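PDB 4F1V: putative alkaline phosphatase from Pseudomonas fluorescens, which binds phosphate with high affinity in the periplasm and probably delivers it to a PstSACB-type ABC transporter for import. Local coordinates for residues V111-G116 and K159-E163; V95-F99 and A223-V229; T81-L85 and F298-Y302; R312-T316 and S348-A352. All coordinates share one frame. Where two conformers were deposited one is given. Residues are numbered along the deposited sequence.

Contact 1: residues V111-G116 and K159-E163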
loop_
_atom_site.group_PDB
_atom_site.type_symbol
_atom_site.label_atom_id
_atom_site.label_comp_id
_atom_site.label_asym_id
_atom_site.label_seq_id
_atom_site.Cartn_x
_atom_site.Cartn_y
_atom_site.Cartn_z
ATOM N N VAL A 111 2.917 -20.671 5.398
ATOM C CA VAL A 111 3.705 -19.474 5.703
ATOM C C VAL A 111 5.184 -19.768 5.689
ATOM O O VAL A 111 6.001 -18.994 5.138
ATOM C CB VAL A 111 3.213 -18.841 7.017
ATOM C CG1 VAL A 111 4.171 -17.751 7.497
ATOM C CG2 VAL A 111 1.803 -18.294 6.830
ATOM N N GLN A 112 5.592 -20.923 6.230
ATOM C CA GLN A 112 7.008 -21.244 6.204
ATOM C C GLN A 112 7.545 -21.481 4.812
ATOM O O GLN A 112 8.677 -21.125 4.496
ATOM C CB GLN A 112 7.317 -22.391 7.169
ATOM C CG GLN A 112 7.182 -22.009 8.623
ATOM C CD GLN A 112 7.968 -20.782 8.983
ATOM O OE1 GLN A 112 9.187 -20.740 8.762
ATOM N NE2 GLN A 112 7.323 -19.736 9.467
ATOM N N GLU A 113 6.704 -22.077 3.909
ATOM C CA GLU A 113 7.150 -22.203 2.533
ATOM C C GLU A 113 7.301 -20.813 1.869
ATOM O O GLU A 113 8.232 -20.593 1.100
ATOM C CB GLU A 113 6.160 -23.032 1.691
ATOM C CG GLU A 113 6.294 -24.547 1.966
ATOM C CD GLU A 113 5.149 -25.375 1.353
ATOM O OE1 GLU A 113 5.342 -26.611 1.221
ATOM O OE2 GLU A 113 4.072 -24.780 1.067
ATOM N N LEU A 114 6.371 -19.899 2.085
ATOM C CA LEU A 114 6.482 -18.544 1.581
ATOM C C LEU A 114 7.824 -17.922 2.037
ATOM O O LEU A 114 8.572 -17.352 1.237
ATOM C CB LEU A 114 5.297 -17.714 2.071
ATOM C CG LEU A 114 5.322 -16.222 1.657
ATOM C CD1 LEU A 114 4.791 -15.997 0.275
ATOM C CD2 LEU A 114 4.507 -15.387 2.647
ATOM N N CYS A 115 8.083 -18.029 3.333
ATOM C CA CYS A 115 9.363 -17.538 3.873
ATOM C C CYS A 115 10.569 -18.144 3.117
ATOM O O CYS A 115 11.486 -17.410 2.786
ATOM C CB CYS A 115 9.441 -17.901 5.343
ATOM S SG CYS A 115 8.226 -17.011 6.388
ATOM N N GLY A 116 10.517 -19.441 2.914
ATOM C CA GLY A 116 11.623 -20.123 2.235
ATOM C C GLY A 116 11.766 -19.750 0.798
ATOM O O GLY A 116 12.891 -19.672 0.290
ATOM N N LYS A 159 6.868 -13.170 10.603
ATOM C CA LYS A 159 6.565 -14.587 10.514
ATOM C C LYS A 159 7.721 -15.494 10.245
ATOM O O LYS A 159 7.706 -16.698 10.498
ATOM C CB LYS A 159 5.471 -14.827 9.422
ATOM C CG LYS A 159 4.115 -14.211 9.768
ATOM C CD LYS A 159 3.402 -14.837 10.937
ATOM C CE LYS A 159 2.096 -14.218 11.223
ATOM N NZ LYS A 159 1.364 -14.995 12.266
ATOM N N CYS A 160 8.775 -14.976 9.605
ATOM C CA CYS A 160 9.858 -15.812 9.038
ATOM C C CYS A 160 10.999 -15.915 10.048
ATOM O O CYS A 160 12.045 -15.275 9.915
ATOM C CB CYS A 160 10.322 -15.275 7.732
ATOM S SG CYS A 160 9.049 -15.128 6.464
ATOM N N ASN A 161 10.786 -16.736 11.097
ATOM C CA ASN A 161 11.759 -16.868 12.209
ATOM C C ASN A 161 12.739 -18.001 12.073
ATOM O O ASN A 161 13.551 -18.223 12.960
ATOM C CB ASN A 161 10.980 -17.024 13.506
ATOM C CG ASN A 161 10.282 -18.382 13.595
ATOM O OD1 ASN A 161 9.772 -18.932 12.612
ATOM N ND2 ASN A 161 10.375 -18.969 14.734
ATOM N N ALA A 162 12.673 -18.765 10.984
ATOM C CA ALA A 162 13.363 -20.018 10.878
ATOM C C ALA A 162 14.255 -20.051 9.606
ATOM O O ALA A 162 14.578 -21.127 9.106
ATOM C CB ALA A 162 12.423 -21.214 10.899
ATOM N N GLU A 163 14.741 -18.880 9.162
ATOM C CA GLU A 163 15.635 -18.781 8.042
ATOM C C GLU A 163 17.086 -18.648 8.578
ATOM O O GLU A 163 17.303 -18.383 9.741
ATOM C CB GLU A 163 15.275 -17.565 7.160
ATOM C CG GLU A 163 13.847 -17.574 6.684
ATOM C CD GLU A 163 13.457 -18.865 5.932
ATOM O OE1 GLU A 163 12.309 -19.349 6.164
ATOM O OE2 GLU A 163 14.256 -19.336 5.109
HETATM O O HOH W 1 11.089 -18.725 8.575
#
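The covalent link is a disulfide. Cys-115 SG and Cys-160 SG lie 2.1 Å apart, with a chi3 of -81°. It ties helix 111-119 to the loop that follows helix 147-159, one residue past the helical part. Cys-160 is the centre of an inverse gamma turn, so the chain bends sharply at the bridge. Hydrogen bonding adds a second tie: Gln-112 NE2 donates to Lys-159 O at 3.2 Å. Both helices belong to one lobe of the two-lobed, Venus flytrap fold of periplasmic binding proteins, and the bridge links helix 111-119 to the end of helix 147-159, with both cysteines buried. Water 1 joins the two segments at three points. It donates to Gln-112 OE1 and to Glu-163 OE1, both at 2.8 Å, and accepts from Ala-162 N at 2.9 Å. The other carboxylate oxygen of Glu-163 is held by Ser-119 and Arg-121. Apolar packing is modest. Val-111 CG1 rests 3.7 Å from Lys-159 CB, while the amine of Lys-159 leads away to a bound sulfate.

Contact 2: residues V95-F99 and A223-V229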
loop_
_atom_site.group_PDB
_atom_site.type_symbol
_atom_site.label_atom_id
_atom_site.label_comp_id
_atom_site.label_asym_id
_atom_site.label_seq_id
_atom_site.Cartn_x
_atom_site.Cartn_y
_atom_site.Cartn_z
ATOM N N VAL A 95 -1.995 -8.572 0.096
ATOM C CA VAL A 95 -0.840 -8.679 -0.750
ATOM C C VAL A 95 -0.874 -10.096 -1.368
ATOM O O VAL A 95 -0.824 -11.094 -0.615
ATOM C CB VAL A 95 0.484 -8.452 0.009
ATOM C CG1 VAL A 95 1.675 -8.649 -0.954
ATOM C CG2 VAL A 95 0.500 -7.092 0.667
ATOM N N ALA A 96 -1.032 -10.155 -2.678
ATOM C CA ALA A 96 -1.174 -11.422 -3.418
ATOM C C ALA A 96 0.226 -11.987 -3.829
ATOM O O ALA A 96 1.184 -11.225 -3.917
ATOM C CB ALA A 96 -2.037 -11.157 -4.663
ATOM N N ILE A 97 0.215 -13.279 -4.124
ATOM C CA ILE A 97 1.410 -14.011 -4.521
ATOM C C ILE A 97 1.139 -14.672 -5.895
ATOM O O ILE A 97 0.912 -15.886 -5.993
ATOM C CB ILE A 97 1.816 -15.065 -3.456
ATOM C CG1 ILE A 97 1.952 -14.443 -2.052
ATOM C CG2 ILE A 97 3.149 -15.736 -3.856
ATOM C CD1 ILE A 97 2.963 -13.359 -1.872
ATOM N N PRO A 98 1.134 -13.857 -6.976
ATOM C CA PRO A 98 0.952 -14.420 -8.312
ATOM C C PRO A 98 2.257 -15.123 -8.759
ATOM O O PRO A 98 3.346 -14.752 -8.372
ATOM C CB PRO A 98 0.610 -13.209 -9.175
ATOM C CG PRO A 98 1.410 -12.090 -8.497
ATOM C CD PRO A 98 1.302 -12.397 -7.021
ATOM N N PHE A 99 2.058 -16.109 -9.659
ATOM C CA PHE A 99 3.174 -16.853 -10.182
ATOM C C PHE A 99 2.874 -17.334 -11.606
ATOM O O PHE A 99 1.701 -17.427 -11.985
ATOM C CB PHE A 99 3.558 -18.040 -9.271
ATOM C CG PHE A 99 2.455 -19.072 -9.124
ATOM C CD1 PHE A 99 2.339 -20.140 -10.003
ATOM C CD2 PHE A 99 1.466 -18.964 -8.119
ATOM C CE1 PHE A 99 1.311 -21.053 -9.916
ATOM C CE2 PHE A 99 0.439 -19.857 -8.039
ATOM C CZ PHE A 99 0.340 -20.918 -8.932
ATOM N N ALA A 223 -5.923 -20.799 -8.086
ATOM C CA ALA A 223 -4.666 -21.220 -7.441
ATOM C C ALA A 223 -3.647 -21.897 -8.397
ATOM O O ALA A 223 -2.625 -22.349 -7.942
ATOM C CB ALA A 223 -4.947 -22.096 -6.252
ATOM N N THR A 224 -3.963 -21.924 -9.703
ATOM C CA THR A 224 -3.019 -22.267 -10.726
ATOM C C THR A 224 -2.165 -21.050 -11.154
ATOM O O THR A 224 -1.262 -21.204 -11.950
ATOM C CB THR A 224 -3.636 -22.965 -11.927
ATOM O OG1 THR A 224 -4.262 -22.002 -12.767
ATOM C CG2 THR A 224 -4.539 -24.079 -11.506
ATOM N N LYS A 225 -2.592 -19.842 -10.698
ATOM C CA LYS A 225 -1.990 -18.541 -11.040
ATOM C C LYS A 225 -1.696 -17.630 -9.864
ATOM O O LYS A 225 -0.770 -16.775 -9.986
ATOM C CB LYS A 225 -2.959 -17.780 -12.013
ATOM C CG LYS A 225 -3.181 -18.551 -13.302
ATOM C CD LYS A 225 -4.114 -17.842 -14.247
ATOM C CE LYS A 225 -4.164 -18.447 -15.629
ATOM N NZ LYS A 225 -2.831 -18.272 -16.352
ATOM N N VAL A 226 -2.445 -17.730 -8.775
ATOM C CA VAL A 226 -2.304 -16.852 -7.594
ATOM C C VAL A 226 -2.309 -17.804 -6.402
ATOM O O VAL A 226 -3.320 -18.508 -6.173
ATOM C CB VAL A 226 -3.386 -15.786 -7.535
ATOM C CG1 VAL A 226 -3.261 -14.959 -6.240
ATOM C CG2 VAL A 226 -3.360 -14.873 -8.738
ATOM N N ALA A 227 -1.223 -17.867 -5.664
ATOM C CA ALA A 227 -1.115 -18.896 -4.643
ATOM C C ALA A 227 -2.092 -18.639 -3.483
ATOM O O ALA A 227 -2.261 -17.502 -3.030
ATOM C CB ALA A 227 0.293 -18.954 -4.093
ATOM N N ARG A 228 -2.692 -19.724 -2.993
ATOM C CA ARG A 228 -3.258 -19.666 -1.657
ATOM C C ARG A 228 -2.115 -19.511 -0.645
ATOM O O ARG A 228 -0.996 -19.927 -0.912
ATOM C CB ARG A 228 -4.097 -20.920 -1.378
ATOM C CG ARG A 228 -5.312 -21.072 -2.310
ATOM C CD ARG A 228 -5.871 -22.504 -2.292
ATOM N NE ARG A 228 -6.973 -22.609 -3.227
ATOM C CZ ARG A 228 -7.493 -23.797 -3.583
ATOM N NH1 ARG A 228 -7.026 -24.915 -2.997
ATOM N NH2 ARG A 228 -8.493 -23.802 -4.467
ATOM N N VAL A 229 -2.438 -18.929 0.540
ATOM C CA VAL A 229 -1.493 -18.860 1.632
ATOM C C VAL A 229 -2.197 -19.282 2.908
ATOM O O VAL A 229 -3.318 -18.865 3.177
ATOM C CB VAL A 229 -0.851 -17.433 1.790
ATOM C CG1 VAL A 229 0.119 -17.408 2.941
ATOM C CG2 VAL A 229 -0.185 -16.995 0.497
HETATM O O HOH W 2 -1.763 -14.827 -2.879
HETATM O O HOH W 3 0.799 -19.774 -13.238
#
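Aliphatic side chains form the apolar centre. Ile-97 CB meets Ala-227 CB at 4.2 Å, and Ile-97 CG1 meets Val-229 CG2 at 4.2 Å. The side chain of Val-226 packs on two others: Ala-96 CB lies 4.3 Å from Val-226 CG1, and Pro-98 CB lies 4.3 Å from Val-226 CG2. The Phe-99 ring extends this packing along the backbone of 223-227. Its CE2 atom is 4.1 Å from Ala-227 CB, and Lys-225 C lies over one ring face. Backbone hydrogen bonds flank Pro-98, which has no NH to give. Ala-227 N donates to Ile-97 O at 2.9 Å with a nearly straight angle of 177°. Phe-99 N donates to Lys-225 O at 2.9 Å. Together they make a single beta bridge between Pro-98 and Val-226, whose CA atoms are 4.1 Å apart. At the polar edge, water 2 accepts from Ile-97 N at 2.8 Å and donates to Ala-227 O at 2.7 Å. The bridge lies between strand 204-205, whose Ile-205 touches Ile-97 and Phe-99, and strand 108-109, which pairs in parallel with strand 228-229. Helix 147-159 packs on Ile-97 through Phe-152.

Contact 3: residues T81-L85 and F298-Y302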
loop_
_atom_site.group_PDB
_atom_site.type_symbol
_atom_site.label_atom_id
_atom_site.label_comp_id
_atom_site.label_asym_id
_atom_site.label_seq_id
_atom_site.Cartn_x
_atom_site.Cartn_y
_atom_site.Cartn_z
ATOM N N THR A 81 5.413 27.503 6.792
ATOM C CA THR A 81 4.803 28.269 5.694
ATOM C C THR A 81 3.723 27.524 4.928
ATOM O O THR A 81 2.884 28.212 4.294
ATOM C CB THR A 81 5.885 28.781 4.677
ATOM O OG1 THR A 81 6.653 27.660 4.261
ATOM C CG2 THR A 81 6.785 29.872 5.361
ATOM N N TRP A 82 3.697 26.185 4.989
ATOM C CA TRP A 82 2.761 25.395 4.214
ATOM C C TRP A 82 1.684 24.704 5.068
ATOM O O TRP A 82 0.713 24.214 4.506
ATOM C CB TRP A 82 3.523 24.310 3.371
ATOM C CG TRP A 82 4.342 24.879 2.280
ATOM C CD1 TRP A 82 4.471 26.212 1.937
ATOM C CD2 TRP A 82 5.218 24.137 1.411
ATOM N NE1 TRP A 82 5.340 26.321 0.858
ATOM C CE2 TRP A 82 5.831 25.091 0.534
ATOM C CE3 TRP A 82 5.541 22.770 1.293
ATOM C CZ2 TRP A 82 6.701 24.705 -0.446
ATOM C CZ3 TRP A 82 6.410 22.384 0.301
ATOM C CH2 TRP A 82 7.018 23.328 -0.541
ATOM N N GLY A 83 1.871 24.696 6.381
ATOM C CA GLY A 83 0.931 24.002 7.260
ATOM C C GLY A 83 1.347 22.548 7.517
ATOM O O GLY A 83 2.277 22.006 6.891
ATOM N N LYS A 84 0.664 21.934 8.476
ATOM C CA LYS A 84 0.870 20.513 8.768
ATOM C C LYS A 84 0.536 19.623 7.559
ATOM O O LYS A 84 -0.478 19.842 6.897
ATOM C CB LYS A 84 -0.056 20.111 9.953
ATOM C CG LYS A 84 0.463 20.592 11.288
ATOM C CD LYS A 84 -0.505 20.341 12.454
ATOM C CE LYS A 84 -0.750 18.904 12.763
ATOM N NZ LYS A 84 0.442 18.080 12.962
ATOM N N LEU A 85 1.316 18.578 7.339
ATOM C CA LEU A 85 0.838 17.557 6.412
ATOM C C LEU A 85 -0.154 16.641 7.161
ATOM O O LEU A 85 -0.165 16.550 8.409
ATOM C CB LEU A 85 1.981 16.748 5.763
ATOM C CG LEU A 85 2.869 15.829 6.634
ATOM C CD1 LEU A 85 2.211 14.517 7.076
ATOM C CD2 LEU A 85 4.170 15.494 5.932
ATOM N N PHE A 298 -1.582 14.600 2.145
ATOM C CA PHE A 298 -2.072 15.909 1.710
ATOM C C PHE A 298 -1.462 16.995 2.628
ATOM O O PHE A 298 -0.860 16.697 3.653
ATOM C CB PHE A 298 -3.607 15.978 1.779
ATOM C CG PHE A 298 -4.334 15.360 0.596
ATOM C CD1 PHE A 298 -4.484 13.983 0.455
ATOM C CD2 PHE A 298 -4.821 16.184 -0.412
ATOM C CE1 PHE A 298 -5.141 13.450 -0.668
ATOM C CE2 PHE A 298 -5.441 15.649 -1.524
ATOM C CZ PHE A 298 -5.614 14.306 -1.642
ATOM N N SER A 299 -1.689 18.264 2.238
ATOM C CA SER A 299 -1.481 19.393 3.177
ATOM C C SER A 299 -2.776 19.758 3.856
ATOM O O SER A 299 -3.854 19.703 3.244
ATOM C CB SER A 299 -0.945 20.582 2.358
ATOM O OG SER A 299 -0.576 21.642 3.263
ATOM N N GLN A 300 -2.663 20.227 5.105
ATOM C CA GLN A 300 -3.823 20.851 5.736
ATOM C C GLN A 300 -4.197 22.173 5.030
ATOM O O GLN A 300 -5.341 22.569 5.029
ATOM C CB GLN A 300 -3.585 21.130 7.198
ATOM C CG GLN A 300 -4.790 21.647 7.939
ATOM C CD GLN A 300 -4.556 21.954 9.407
ATOM O OE1 GLN A 300 -3.501 21.646 9.991
ATOM N NE2 GLN A 300 -5.566 22.537 10.022
ATOM N N CYS A 301 -3.183 22.864 4.471
ATOM C CA CYS A 301 -3.372 24.234 4.005
ATOM C C CYS A 301 -2.810 24.383 2.571
ATOM O O CYS A 301 -1.709 23.873 2.242
ATOM C CB CYS A 301 -2.654 25.251 4.905
ATOM S SG CYS A 301 -3.017 25.107 6.674
ATOM N N TYR A 302 -3.537 25.151 1.767
ATOM C CA TYR A 302 -3.143 25.524 0.422
ATOM C C TYR A 302 -3.287 27.040 0.295
ATOM O O TYR A 302 -4.332 27.565 0.684
ATOM C CB TYR A 302 -3.970 24.784 -0.666
ATOM C CG TYR A 302 -3.705 23.294 -0.635
ATOM C CD1 TYR A 302 -4.406 22.436 0.220
ATOM C CD2 TYR A 302 -2.729 22.722 -1.453
ATOM C CE1 TYR A 302 -4.135 21.083 0.298
ATOM C CE2 TYR A 302 -2.423 21.355 -1.383
ATOM C CZ TYR A 302 -3.137 20.523 -0.512
ATOM O OH TYR A 302 -2.881 19.180 -0.376
HETATM O O HOH W 4 1.727 20.941 4.403
HETATM O O HOH W 5 -1.404 23.437 9.544
HETATM O O HOH W 6 -1.195 23.311 10.209
#
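Lys-84 and Gln-300 bury the most surface here. Gln-300 N donates to Lys-84 O at 2.9 Å, the one direct hydrogen bond between the segments. The two alternative water sites 5 and 6 each link Lys-84 N to Gln-300 OE1, at 2.8 to 2.9 Å for both atoms. The far ends of both side chains have other partners: Lys-84 NZ bonds to Ser-263 O, and Gln-300 NE2 to Ser-357 O and Ala-355 O. Next to this pair the antiparallel strands 85-94 and 291-299 begin and end. They are neighbours in the five-stranded mixed sheet of one lobe of the periplasmic binding protein fold. Leu-85 and Ser-299 form a non-hydrogen-bonded pair, with a CA-CA distance of 4.4 Å. Leu-85 CA also makes a CA-H...O contact with Phe-298 O at 3.4 Å. Trp-82, third by buried area, closes helix 79-82, and its indole leads away toward Tyr-74. Gly-83 follows with a positive phi. A side chain at this position would clash with Cys-301 SG, which is in disulfide linkage with Cys-364. Water 4 donates to Gly-83 O at 2.8 Å and to Ser-299 OG at 2.7 Å.

Contact 4: residues R312-T316 and S348-A352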
loop_
_atom_site.group_PDB
_atom_site.type_symbol
_atom_site.label_atom_id
_atom_site.label_comp_id
_atom_site.label_asym_id
_atom_site.label_seq_id
_atom_site.Cartn_x
_atom_site.Cartn_y
_atom_site.Cartn_z
ATOM N N ARG A 312 -10.906 19.682 -0.055
ATOM C CA ARG A 312 -11.989 19.328 0.878
ATOM C C ARG A 312 -13.049 18.491 0.167
ATOM O O ARG A 312 -13.552 17.503 0.745
ATOM C CB ARG A 312 -12.638 20.606 1.491
ATOM C CG ARG A 312 -11.735 21.337 2.457
ATOM C CD ARG A 312 -12.360 22.574 3.051
ATOM N NE ARG A 312 -13.611 22.271 3.727
ATOM C CZ ARG A 312 -13.739 21.730 4.927
ATOM N NH1 ARG A 312 -12.633 21.506 5.706
ATOM N NH2 ARG A 312 -14.923 21.367 5.433
ATOM N N ASP A 313 -13.469 18.865 -1.034
ATOM C CA ASP A 313 -14.515 18.143 -1.724
ATOM C C ASP A 313 -14.101 16.704 -2.026
ATOM O O ASP A 313 -14.951 15.787 -1.998
ATOM C CB ASP A 313 -14.896 18.886 -3.001
ATOM C CG ASP A 313 -15.602 20.237 -2.761
ATOM O OD1 ASP A 313 -16.089 20.434 -1.619
ATOM O OD2 ASP A 313 -15.690 21.019 -3.722
ATOM N N PHE A 314 -12.825 16.456 -2.301
ATOM C CA PHE A 314 -12.358 15.075 -2.455
ATOM C C PHE A 314 -12.481 14.278 -1.162
ATOM O O PHE A 314 -12.989 13.140 -1.145
ATOM C CB PHE A 314 -10.918 15.035 -2.956
ATOM C CG PHE A 314 -10.335 13.630 -2.956
ATOM C CD1 PHE A 314 -10.905 12.634 -3.758
ATOM C CD2 PHE A 314 -9.266 13.297 -2.133
ATOM C CE1 PHE A 314 -10.400 11.328 -3.691
ATOM C CE2 PHE A 314 -8.806 11.999 -2.041
ATOM C CZ PHE A 314 -9.393 10.997 -2.818
ATOM N N PHE A 315 -12.051 14.843 -0.023
ATOM C CA PHE A 315 -12.213 14.168 1.231
ATOM C C PHE A 315 -13.695 13.889 1.535
ATOM O O PHE A 315 -14.033 12.830 2.085
ATOM C CB PHE A 315 -11.562 14.965 2.389
ATOM C CG PHE A 315 -10.076 14.676 2.570
ATOM C CD1 PHE A 315 -9.619 14.016 3.740
ATOM C CD2 PHE A 315 -9.119 15.049 1.641
ATOM C CE1 PHE A 315 -8.313 13.748 3.936
ATOM C CE2 PHE A 315 -7.785 14.732 1.809
ATOM C CZ PHE A 315 -7.382 14.097 2.959
ATOM N N THR A 316 -14.578 14.838 1.202
ATOM C CA THR A 316 -16.016 14.683 1.434
ATOM C C THR A 316 -16.540 13.446 0.692
ATOM O O THR A 316 -17.421 12.747 1.195
ATOM C CB THR A 316 -16.734 15.948 1.003
ATOM O OG1 THR A 316 -16.352 16.971 1.937
ATOM C CG2 THR A 316 -18.233 15.822 1.034
ATOM N N SER A 348 -11.599 14.980 12.113
ATOM C CA SER A 348 -10.314 15.693 12.206
ATOM C C SER A 348 -10.041 16.613 11.010
ATOM O O SER A 348 -9.612 17.763 11.181
ATOM C CB SER A 348 -9.128 14.716 12.378
ATOM O OG SER A 348 -9.113 14.115 13.653
ATOM N N PHE A 349 -10.223 16.095 9.793
ATOM C CA PHE A 349 -9.692 16.739 8.607
ATOM C C PHE A 349 -10.717 17.537 7.816
ATOM O O PHE A 349 -10.310 18.350 6.964
ATOM C CB PHE A 349 -8.917 15.725 7.725
ATOM C CG PHE A 349 -7.805 15.099 8.502
ATOM C CD1 PHE A 349 -7.747 13.729 8.757
ATOM C CD2 PHE A 349 -6.752 15.876 9.047
ATOM C CE1 PHE A 349 -6.792 13.164 9.522
ATOM C CE2 PHE A 349 -5.771 15.298 9.818
ATOM C CZ PHE A 349 -5.760 13.915 10.033
ATOM N N LEU A 350 -11.999 17.362 8.073
ATOM C CA LEU A 350 -13.033 18.162 7.421
ATOM C C LEU A 350 -13.739 19.136 8.368
ATOM O O LEU A 350 -13.895 20.316 8.062
ATOM C CB LEU A 350 -14.086 17.336 6.701
ATOM C CG LEU A 350 -13.632 16.746 5.382
ATOM C CD1 LEU A 350 -14.663 15.725 4.881
ATOM C CD2 LEU A 350 -13.439 17.844 4.357
ATOM N N THR A 351 -14.219 18.640 9.511
ATOM C CA THR A 351 -15.048 19.461 10.399
ATOM C C THR A 351 -14.303 20.751 10.780
ATOM O O THR A 351 -13.228 20.724 11.329
ATOM C CB THR A 351 -15.477 18.639 11.609
ATOM O OG1 THR A 351 -16.186 17.479 11.100
ATOM C CG2 THR A 351 -16.335 19.417 12.543
ATOM N N ALA A 352 -14.947 21.908 10.448
ATOM C CA ALA A 352 -14.213 23.155 10.414
ATOM C C ALA A 352 -13.520 23.538 11.723
ATOM O O ALA A 352 -12.393 24.038 11.703
ATOM C CB ALA A 352 -15.075 24.296 9.899
#
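Arg-312 opens the contact with its long side chain. Its guanidinium straddles one carbonyl: NH1 donates to Leu-350 O at 2.9 Å, and NH2 donates to the same Leu-350 O at 3.0 Å. Leu-350 CD2 lies over one face of the guanidinium, 3.9 Å from Arg-312 CZ. NH1 also bonds to Ile-358 O, so the arginine holds two carbonyls, eight residues apart in the chain. One turn further along, Phe-315 points toward the other segment. Its CB is 4.0 Å from Leu-350 CD2, and its CE1 is 4.3 Å from Phe-349 CB. Both phenylalanines also touch Val-88 of strand 85-94, so helices 305-318 and 339-349 meet over the same strand. Thr-316 comes last, with OG1 3.6 Å from Leu-350 CD1. Its backbone N donates to Arg-312 O at 2.9 Å within the helix. Leu-350 is therefore wedged between Arg-312, Phe-315 and Thr-316, and it has the largest buried area of the contact. The chemistry is mixed. An apolar side chain fills the gap, while the charged guanidinium binds backbone oxygens. The Leu-350 carbonyl, near the end of helix 339-349, thus gains two donors from a side chain of helix 305-318.

The four contacts fall into two groups on opposite sides of the chain's centre, as expected for two lobes that close on a ligand. Contacts 1 and 2 have centres 16 Å apart and touch through Leu-114 CD1 and Ile-97 CD1, at 3.9 Å. Contacts 3 and 4 have centres 13 Å apart. Phe-298 joins them, with its CD1 3.6 Å from Phe-315 CE2. Between the groups, the centres of contacts 2 and 3 are 40 Å apart. Along the chain, contact 1 is nested inside contact 2, and contact 2 inside contact 3; contact 4 follows. Bound hydrogenphosphate lies about 12 Å from the side chain of Ala-96 in contact 2. None of the pocket residues belongs to these contacts.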